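Local coordinates for protein neutral ceramidase (Pseudomonas aeruginosa, PDB 2ZXC) that hydrolyses the N-acyl linkage of ceramides to give sphingosine and free fatty acid, and also runs the reverse synthesis, at residues A[140-145]-A[187-192]; A[526-531]-A[539-544]. All coordinates share one frame; numbering follows the deposited sequence.

Interaction 1: residues A[140-145]-A[187-192]; sequences RLQPGR and FVDANG
Gln142 NE2 donates to two waters that tie it to 187-192. One also donates to Pro143 O (2.6 Å) and accepts from Ala190 N (2.9 Å), so it bridges the two backbones. The other lies 2.7 Å from Gln142 NE2 and donates to Asp189 OD2 at 3.0 Å. Gln142 CG sits between the backbone N and the carbonyl carbon (chi1 72°), and the chain beyond is extended, which carries the amide across to Asp189.

Arg145 N donates to Val188 O at 2.8 Å, a nearly straight bond (161°) in the carbonyl plane. The return bond, from Val188 N to Arg145 O, is 2.9 Å long. Together they make an antiparallel hydrogen-bonded pair, with both side chains on the same face of the sheet. Beside it Gly144, which has no side chain, lets its CA approach Val188 O. Beyond Gly144 and Asp189 the chains separate, and water fills in. Pro143 CG meets Ala190 CB at 4.4 Å.

Asp189 starts a type I turn to Gly192. OD1 accepts from Asn191 N at 2.8 Å, from above the carboxylate plane; this is an Asx turn. Glu193 N also bonds OD1, while OD2 forms a salt bridge with Lys234. The Arg145 guanidinium leads away to Glu290.

The pair lies at the ends of strands 142-152 and 181-189. Strand 5-13 flanks the first, and strand 194-200 the second. Phe187 meets Phe7 of strand 5-13 edge to face.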
loop_
_atom_site.group_PDB
_atom_site.type_symbol
_atom_site.label_atom_id
_atom_site.label_comp_id
_atom_site.label_asym_id
_atom_site.label_seq_id
_atom_site.Cartn_x
_atom_site.Cartn_y
_atom_site.Cartn_z
ATOM N N ARG A 140 7.698 22.093 1.494
ATOM C CA ARG A 140 6.438 22.818 1.456
ATOM C C ARG A 140 5.848 23.108 2.842
ATOM O O ARG A 140 4.648 23.354 2.988
ATOM C CB ARG A 140 5.451 22.054 0.570
ATOM C CG ARG A 140 5.882 22.063 -0.900
ATOM C CD ARG A 140 5.013 21.196 -1.792
ATOM N NE ARG A 140 5.315 21.422 -3.205
ATOM C CZ ARG A 140 6.492 21.171 -3.780
ATOM N NH1 ARG A 140 7.493 20.674 -3.066
ATOM N NH2 ARG A 140 6.670 21.429 -5.071
ATOM N N LEU A 141 6.705 23.086 3.858
ATOM C CA LEU A 141 6.269 23.370 5.218
ATOM C C LEU A 141 5.670 24.770 5.282
ATOM O O LEU A 141 6.289 25.750 4.858
ATOM C CB LEU A 141 7.445 23.260 6.191
ATOM C CG LEU A 141 7.731 21.837 6.678
ATOM C CD1 LEU A 141 9.067 21.783 7.405
ATOM C CD2 LEU A 141 6.594 21.381 7.587
ATOM N N GLN A 142 4.457 24.854 5.814
ATOM C CA GLN A 142 3.758 26.123 5.928
ATOM C C GLN A 142 2.961 26.147 7.234
ATOM O O GLN A 142 2.548 25.102 7.738
ATOM C CB GLN A 142 2.803 26.290 4.743
ATOM C CG GLN A 142 1.586 25.371 4.816
ATOM C CD GLN A 142 0.666 25.480 3.614
ATOM O OE1 GLN A 142 0.665 24.618 2.735
ATOM N NE2 GLN A 142 -0.120 26.543 3.569
ATOM N N PRO A 143 2.741 27.343 7.804
ATOM C CA PRO A 143 1.974 27.411 9.052
ATOM C C PRO A 143 0.526 26.998 8.811
ATOM O O PRO A 143 0.011 27.122 7.698
ATOM C CB PRO A 143 2.102 28.879 9.460
ATOM C CG PRO A 143 2.261 29.585 8.146
ATOM C CD PRO A 143 3.207 28.680 7.396
ATOM N N GLY A 144 -0.129 26.499 9.850
ATOM C CA GLY A 144 -1.506 26.088 9.688
ATOM C C GLY A 144 -2.088 25.452 10.926
ATOM O O GLY A 144 -1.455 25.420 11.983
ATOM N N ARG A 145 -3.305 24.940 10.786
ATOM C CA ARG A 145 -4.003 24.293 11.887
ATOM C C ARG A 145 -4.384 22.871 11.498
ATOM O O ARG A 145 -4.680 22.593 10.334
ATOM C CB ARG A 145 -5.277 25.071 12.237
ATOM C CG ARG A 145 -5.055 26.556 12.503
ATOM C CD ARG A 145 -6.374 27.322 12.542
ATOM N NE ARG A 145 -6.995 27.324 13.862
ATOM C CZ ARG A 145 -8.225 27.772 14.110
ATOM N NH1 ARG A 145 -8.708 27.742 15.346
ATOM N NH2 ARG A 145 -8.978 28.234 13.117
ATOM N N PHE A 187 -5.486 19.195 7.201
ATOM C CA PHE A 187 -4.476 20.246 7.289
ATOM C C PHE A 187 -5.037 21.508 6.645
ATOM O O PHE A 187 -5.364 21.519 5.455
ATOM C CB PHE A 187 -3.184 19.804 6.588
ATOM C CG PHE A 187 -2.590 18.533 7.157
ATOM C CD1 PHE A 187 -3.135 17.292 6.846
ATOM C CD2 PHE A 187 -1.528 18.588 8.049
ATOM C CE1 PHE A 187 -2.630 16.117 7.421
ATOM C CE2 PHE A 187 -1.013 17.425 8.630
ATOM C CZ PHE A 187 -1.569 16.184 8.316
ATOM N N VAL A 188 -5.167 22.564 7.444
ATOM C CA VAL A 188 -5.712 23.832 6.957
ATOM C C VAL A 188 -4.627 24.900 6.997
ATOM O O VAL A 188 -4.004 25.109 8.039
ATOM C CB VAL A 188 -6.906 24.280 7.830
ATOM C CG1 VAL A 188 -7.671 25.406 7.143
ATOM C CG2 VAL A 188 -7.820 23.097 8.093
ATOM N N ASP A 189 -4.402 25.570 5.868
ATOM C CA ASP A 189 -3.365 26.596 5.793
ATOM C C ASP A 189 -3.751 27.882 6.518
ATOM O O ASP A 189 -4.841 27.984 7.076
ATOM C CB ASP A 189 -2.996 26.904 4.333
ATOM C CG ASP A 189 -4.158 27.460 3.527
ATOM O OD1 ASP A 189 -4.994 28.201 4.090
ATOM O OD2 ASP A 189 -4.223 27.169 2.314
ATOM N N ALA A 190 -2.849 28.860 6.494
ATOM C CA ALA A 190 -3.053 30.138 7.177
ATOM C C ALA A 190 -4.255 30.921 6.686
ATOM O O ALA A 190 -4.695 31.859 7.349
ATOM C CB ALA A 190 -1.802 30.987 7.067
ATOM N N ASN A 191 -4.780 30.545 5.525
ATOM C CA ASN A 191 -5.949 31.216 4.969
ATOM C C ASN A 191 -7.230 30.428 5.238
ATOM O O ASN A 191 -8.282 30.728 4.674
ATOM C CB ASN A 191 -5.787 31.423 3.460
ATOM C CG ASN A 191 -4.694 32.427 3.120
ATOM O OD1 ASN A 191 -4.610 33.499 3.721
ATOM N ND2 ASN A 191 -3.861 32.086 2.144
ATOM N N GLY A 192 -7.139 29.415 6.097
ATOM C CA GLY A 192 -8.304 28.610 6.425
ATOM C C GLY A 192 -8.799 27.754 5.272
ATOM O O GLY A 192 -9.977 27.410 5.192
HETATM O O HOH W 1 -0.205 28.279 5.325
HETATM O O HOH W 2 -1.511 26.568 1.261
#

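Interaction 2: residues A[526-531]-A[539-544]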
loop_
_atom_site.group_PDB
_atom_site.type_symbol
_atom_site.label_atom_id
_atom_site.label_comp_id
_atom_site.label_asym_id
_atom_site.label_seq_id
_atom_site.Cartn_x
_atom_site.Cartn_y
_atom_site.Cartn_z
ATOM N N VAL A 526 2.726 3.285 -35.299
ATOM C CA VAL A 526 1.339 3.128 -34.886
ATOM C C VAL A 526 0.693 1.908 -35.533
ATOM O O VAL A 526 0.450 1.888 -36.741
ATOM C CB VAL A 526 0.497 4.365 -35.255
ATOM C CG1 VAL A 526 -0.932 4.172 -34.773
ATOM C CG2 VAL A 526 1.115 5.617 -34.649
ATOM N N LEU A 527 0.409 0.900 -34.717
ATOM C CA LEU A 527 -0.209 -0.328 -35.191
ATOM C C LEU A 527 -1.707 -0.135 -35.394
ATOM O O LEU A 527 -2.316 -0.799 -36.234
ATOM C CB LEU A 527 0.035 -1.451 -34.181
ATOM C CG LEU A 527 1.511 -1.764 -33.925
ATOM C CD1 LEU A 527 1.646 -2.711 -32.747
ATOM C CD2 LEU A 527 2.121 -2.368 -35.182
ATOM N N GLN A 528 -2.294 0.776 -34.619
ATOM C CA GLN A 528 -3.723 1.051 -34.705
ATOM C C GLN A 528 -4.012 2.529 -34.484
ATOM O O GLN A 528 -3.837 3.051 -33.381
ATOM C CB GLN A 528 -4.492 0.224 -33.667
ATOM C CG GLN A 528 -6.012 0.332 -33.780
ATOM C CD GLN A 528 -6.743 -0.449 -32.695
ATOM O OE1 GLN A 528 -6.447 -1.620 -32.447
ATOM N NE2 GLN A 528 -7.710 0.194 -32.051
ATOM N N GLN A 529 -4.460 3.194 -35.542
ATOM C CA GLN A 529 -4.790 4.613 -35.491
ATOM C C GLN A 529 -6.212 4.800 -34.967
ATOM O O GLN A 529 -7.060 3.924 -35.131
ATOM C CB GLN A 529 -4.680 5.221 -36.896
ATOM C CG GLN A 529 -3.273 5.219 -37.479
ATOM C CD GLN A 529 -2.443 6.379 -36.981
ATOM O OE1 GLN A 529 -2.836 7.083 -36.052
ATOM N NE2 GLN A 529 -1.286 6.586 -37.596
ATOM N N PRO A 530 -6.487 5.945 -34.320
ATOM C CA PRO A 530 -7.829 6.212 -33.788
ATOM C C PRO A 530 -8.823 6.430 -34.923
ATOM O O PRO A 530 -8.423 6.712 -36.051
ATOM C CB PRO A 530 -7.625 7.478 -32.964
ATOM C CG PRO A 530 -6.547 8.191 -33.722
ATOM C CD PRO A 530 -5.579 7.067 -34.025
ATOM N N ARG A 531 -10.112 6.303 -34.622
ATOM C CA ARG A 531 -11.144 6.509 -35.632
ATOM C C ARG A 531 -11.176 7.996 -35.979
ATOM O O ARG A 531 -10.544 8.811 -35.302
ATOM C CB ARG A 531 -12.508 6.042 -35.104
ATOM C CG ARG A 531 -12.473 4.638 -34.508
ATOM C CD ARG A 531 -13.831 3.936 -34.542
ATOM N NE ARG A 531 -14.622 4.079 -33.317
ATOM C CZ ARG A 531 -15.174 5.213 -32.894
ATOM N NH1 ARG A 531 -15.878 5.226 -31.767
ATOM N NH2 ARG A 531 -15.022 6.336 -33.586
ATOM N N LYS A 539 -14.646 5.005 -25.833
ATOM C CA LYS A 539 -13.297 4.626 -25.460
ATOM C C LYS A 539 -12.418 4.585 -26.698
ATOM O O LYS A 539 -12.663 3.820 -27.630
ATOM C CB LYS A 539 -13.267 3.261 -24.765
ATOM C CG LYS A 539 -11.866 2.874 -24.290
ATOM C CD LYS A 539 -11.861 1.645 -23.395
ATOM C CE LYS A 539 -12.271 0.391 -24.144
ATOM N NZ LYS A 539 -12.228 -0.802 -23.245
ATOM N N VAL A 540 -11.397 5.429 -26.703
ATOM C CA VAL A 540 -10.460 5.490 -27.810
ATOM C C VAL A 540 -9.359 4.480 -27.508
ATOM O O VAL A 540 -8.753 4.522 -26.436
ATOM C CB VAL A 540 -9.840 6.905 -27.925
ATOM C CG1 VAL A 540 -8.947 6.997 -29.156
ATOM C CG2 VAL A 540 -10.950 7.950 -27.976
ATOM N N THR A 541 -9.126 3.554 -28.436
ATOM C CA THR A 541 -8.078 2.555 -28.263
ATOM C C THR A 541 -7.077 2.700 -29.394
ATOM O O THR A 541 -7.443 2.717 -30.571
ATOM C CB THR A 541 -8.632 1.123 -28.276
ATOM O OG1 THR A 541 -9.540 0.955 -27.179
ATOM C CG2 THR A 541 -7.495 0.110 -28.151
ATOM N N VAL A 542 -5.808 2.800 -29.025
ATOM C CA VAL A 542 -4.725 2.972 -29.976
ATOM C C VAL A 542 -3.568 2.039 -29.594
ATOM O O VAL A 542 -3.458 1.644 -28.435
ATOM C CB VAL A 542 -4.287 4.451 -29.958
ATOM C CG1 VAL A 542 -2.844 4.585 -30.351
ATOM C CG2 VAL A 542 -5.187 5.260 -30.891
ATOM N N ALA A 543 -2.716 1.679 -30.556
ATOM C CA ALA A 543 -1.594 0.776 -30.273
ATOM C C ALA A 543 -0.289 1.163 -30.964
ATOM O O ALA A 543 -0.291 1.687 -32.081
ATOM C CB ALA A 543 -1.969 -0.651 -30.642
ATOM N N PHE A 544 0.823 0.877 -30.294
ATOM C CA PHE A 544 2.153 1.208 -30.804
ATOM C C PHE A 544 3.142 0.054 -30.709
ATOM O O PHE A 544 2.971 -0.866 -29.909
ATOM C CB PHE A 544 2.764 2.361 -29.998
ATOM C CG PHE A 544 2.035 3.662 -30.119
ATOM C CD1 PHE A 544 2.484 4.641 -31.000
ATOM C CD2 PHE A 544 0.932 3.932 -29.319
ATOM C CE1 PHE A 544 1.844 5.875 -31.077
ATOM C CE2 PHE A 544 0.285 5.163 -29.389
ATOM C CZ PHE A 544 0.744 6.138 -30.269
#
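Leu527 and Gln528 both turn their backbone N-H to Ala543 O, which makes this a classic beta bulge. The bond from Leu527 N is short, 2.8 Å, but bent (137°), and its donor stands 41° above the carbonyl plane. The bond from Gln528 N to the same oxygen is weak, at 3.4 Å. Ala543 N answers with another weak bond, 3.3 Å to Gln528 O. Two CA-H...O contacts add to these: Val526 CA meets Ala543 O, and Val542 CA meets Gln528 O, the latter at 3.5 Å. The extra residue shifts the register by one between the pairs Val526-Phe544 and Gln528-Ala543.

Apolar contacts lie on both faces. Val526 runs side by side with Phe544, its CG2 coming obliquely to the ring at CE1, 3.7 Å away. Farther along, the Pro530 ring lies across the Val542 side chain, with CD 3.6 Å from CG2. The same proline touches Val540 through its CB. On the face of Gln528 and Ala543, the Ala543 methyl sits against two methylenes, Leu527 CB at 4.1 Å and Gln528 CB.

Among the polar side chains, Gln528 reaches across. Its CG is anti to the backbone N (chi1 -174°) and the chain stays extended, which carries the amide along the neighbouring strand until NE2 is 2.9 Å from Thr541 O.

Strand 526-528 is the edge of an antiparallel sheet in this chain, and strand 539-546 lies between it and strand 595-603. Val542 and Phe544 pack on Thr636 of strand 629-642, in the second sheet of the C-terminal region. After the corner at Leu527 the chain leads over to that sheet: Gln529 and Pro530 bond Arg637, and strand 533-535 pairs beside 629-642.

Overall arrangement
Interactions 1 and 2 do not touch. Their centres are 45 Å apart and their nearest atoms about 30 Å. Each is an antiparallel strand contact, but interaction 1 belongs to the N-terminal ceramidase region and interaction 2 to the C-terminal one. The zinc ligands His97, His204, Glu411 and Tyr448 all come from the N-terminal region. Interaction 1 lies at the end of its sheet remote from the zinc. Of the residues inferred to bind substrate, Asn60 has its side chain about 10 Å from that of Phe187. The magnesium ion joins the two regions, held by His37 from one and by Asp579, Asp581 and Thr584 from the other. In interaction 2 the Val540 side chain lies about 13 Å from this ion.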